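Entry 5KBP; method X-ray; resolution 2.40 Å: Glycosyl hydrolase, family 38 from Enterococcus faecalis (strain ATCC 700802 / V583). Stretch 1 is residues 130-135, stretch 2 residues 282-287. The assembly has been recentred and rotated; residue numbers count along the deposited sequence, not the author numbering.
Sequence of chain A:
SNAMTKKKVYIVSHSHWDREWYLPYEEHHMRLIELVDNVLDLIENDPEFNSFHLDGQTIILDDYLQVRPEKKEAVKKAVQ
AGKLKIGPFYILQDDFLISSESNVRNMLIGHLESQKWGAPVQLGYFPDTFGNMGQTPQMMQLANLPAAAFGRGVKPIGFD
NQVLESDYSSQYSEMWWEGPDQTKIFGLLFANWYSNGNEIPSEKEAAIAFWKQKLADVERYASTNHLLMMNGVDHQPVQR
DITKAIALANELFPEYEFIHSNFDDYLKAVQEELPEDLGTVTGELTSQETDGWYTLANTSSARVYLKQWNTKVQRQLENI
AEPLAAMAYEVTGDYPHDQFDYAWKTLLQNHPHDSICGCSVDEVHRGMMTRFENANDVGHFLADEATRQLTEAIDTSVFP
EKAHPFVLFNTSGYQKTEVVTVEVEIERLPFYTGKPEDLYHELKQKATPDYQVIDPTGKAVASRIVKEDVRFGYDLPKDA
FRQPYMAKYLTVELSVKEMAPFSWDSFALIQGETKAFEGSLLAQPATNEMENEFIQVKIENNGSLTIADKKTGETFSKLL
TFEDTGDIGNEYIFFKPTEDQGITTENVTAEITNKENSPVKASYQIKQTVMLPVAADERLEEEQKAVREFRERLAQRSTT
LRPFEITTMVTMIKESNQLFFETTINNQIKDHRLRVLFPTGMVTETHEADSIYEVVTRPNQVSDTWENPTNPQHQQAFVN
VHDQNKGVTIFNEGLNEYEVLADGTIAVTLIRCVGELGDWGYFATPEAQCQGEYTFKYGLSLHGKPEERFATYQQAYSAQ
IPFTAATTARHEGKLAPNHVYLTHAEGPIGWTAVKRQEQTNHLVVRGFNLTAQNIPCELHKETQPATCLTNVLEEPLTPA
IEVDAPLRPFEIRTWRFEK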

# COMPACT_ATOMS: atom_id res chain seq x y z
N PHE A 130 -17.33 16.56 -9.23
CA PHE A 130 -17.36 16.72 -10.69
C PHE A 130 -18.68 16.15 -11.19
O PHE A 130 -18.78 14.99 -11.60
CB PHE A 130 -16.18 16.02 -11.34
CG PHE A 130 -14.84 16.39 -10.75
CD1 PHE A 130 -14.63 17.64 -10.20
CD2 PHE A 130 -13.80 15.47 -10.74
CE1 PHE A 130 -13.40 17.98 -9.66
CE2 PHE A 130 -12.57 15.80 -10.20
CZ PHE A 130 -12.37 17.06 -9.66
N GLY A 131 -19.72 16.98 -11.17
CA GLY A 131 -21.04 16.53 -11.57
C GLY A 131 -21.76 15.81 -10.45
O GLY A 131 -21.16 15.02 -9.72
N ASN A 132 -23.06 16.08 -10.30
CA ASN A 132 -23.85 15.51 -9.22
C ASN A 132 -24.91 14.58 -9.77
O ASN A 132 -25.59 14.90 -10.76
CB ASN A 132 -24.50 16.62 -8.38
CG ASN A 132 -23.49 17.36 -7.53
OD1 ASN A 132 -23.23 16.98 -6.39
ND2 ASN A 132 -22.92 18.43 -8.07
N MET A 133 -25.06 13.42 -9.13
CA MET A 133 -26.01 12.41 -9.57
C MET A 133 -27.44 12.94 -9.51
O MET A 133 -27.78 13.77 -8.66
CB MET A 133 -25.87 11.15 -8.71
CG MET A 133 -26.06 11.43 -7.23
SD MET A 133 -25.85 9.99 -6.17
CE MET A 133 -24.11 9.67 -6.37
N GLY A 134 -28.28 12.43 -10.41
CA GLY A 134 -29.66 12.88 -10.46
C GLY A 134 -30.48 12.49 -9.25
O GLY A 134 -31.41 13.20 -8.87
N GLN A 135 -30.14 11.36 -8.62
CA GLN A 135 -30.88 10.87 -7.46
C GLN A 135 -30.44 11.49 -6.15
O GLN A 135 -30.79 10.96 -5.09
CB GLN A 135 -30.77 9.34 -7.38
CG GLN A 135 -31.63 8.58 -8.38
CD GLN A 135 -33.08 8.47 -7.95
OE1 GLN A 135 -33.58 9.28 -7.18
NE2 GLN A 135 -33.76 7.44 -8.45
N THR A 282 -33.68 20.17 -11.89
CA THR A 282 -34.18 18.80 -11.89
C THR A 282 -33.15 17.86 -12.48
O THR A 282 -32.64 18.10 -13.59
CB THR A 282 -35.50 18.69 -12.67
OG1 THR A 282 -36.48 19.54 -12.07
CG2 THR A 282 -35.99 17.25 -12.67
N GLY A 283 -32.84 16.79 -11.75
CA GLY A 283 -32.03 15.71 -12.30
C GLY A 283 -30.53 15.95 -12.17
O GLY A 283 -30.05 16.60 -11.23
N GLU A 284 -29.79 15.42 -13.14
CA GLU A 284 -28.33 15.51 -13.12
C GLU A 284 -27.88 16.96 -13.25
O GLU A 284 -28.52 17.78 -13.91
CB GLU A 284 -27.73 14.68 -14.26
CG GLU A 284 -27.66 13.18 -14.01
CD GLU A 284 -27.03 12.45 -15.18
OE1 GLU A 284 -26.97 13.03 -16.28
OE2 GLU A 284 -26.58 11.29 -14.99
N LEU A 285 -26.74 17.25 -12.63
CA LEU A 285 -26.05 18.53 -12.77
C LEU A 285 -24.66 18.22 -13.30
O LEU A 285 -23.70 18.08 -12.54
CB LEU A 285 -25.99 19.29 -11.44
CG LEU A 285 -27.31 19.47 -10.69
CD1 LEU A 285 -27.09 20.28 -9.42
CD2 LEU A 285 -28.36 20.12 -11.57
N THR A 286 -24.55 18.09 -14.63
CA THR A 286 -23.31 17.68 -15.28
C THR A 286 -22.72 18.79 -16.13
O THR A 286 -22.00 18.53 -17.10
CB THR A 286 -23.55 16.43 -16.13
OG1 THR A 286 -24.61 15.65 -15.55
CG2 THR A 286 -22.30 15.57 -16.19
N SER A 287 -23.00 20.05 -15.78
CA SER A 287 -22.51 21.21 -16.52
C SER A 287 -22.91 21.14 -17.99
O SER A 287 -22.11 21.41 -18.88
CB SER A 287 -21.00 21.36 -16.37
OG SER A 287 -20.61 21.39 -15.01

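Two backbone hydrogen bonds hold these segments together, although touching residues are at least 149 positions apart in sequence. Asn132 and Leu285 form a single antiparallel bridge: Asn132 N donates to Leu285 O at 3.1 Å, and Leu285 N donates to Asn132 O at 3.2 Å. The second bond is almost straight, 175° at the hydrogen. The pairing uses no side-chain group and needs only a free N-H at both positions.

A CA-H...O contact supplements the bridge. Gly131 CA lies 3.2 Å from Leu285 O, so this carbonyl receives both the amide of Asn132 and the neighbouring CA-H. Gly131 suits its place locally: at its backbone angles a CB would be jammed against the carbonyl oxygen of Phe130.

Packing completes the contact. About 261 Å² is buried between the stretches, both sides summed; Leu285 is buried, which suits its apolar side chain. Asn132 CB and Leu285 CB, both directed sideways, approach to 4.3 Å, and these two residues have the largest areas covered. Gly134 CA sits 3.6 Å from Gly283 C. An ideal CB on Gly134 would lie 3.4 Å from Glu284 N, snug but not forbidden, so glycine leaves room without being required. Gly283's positive phi favours glycine. Glu284 CG packs 3.7 Å from Gly134 N, while its carboxylate is hydrogen-bonded elsewhere in the structure.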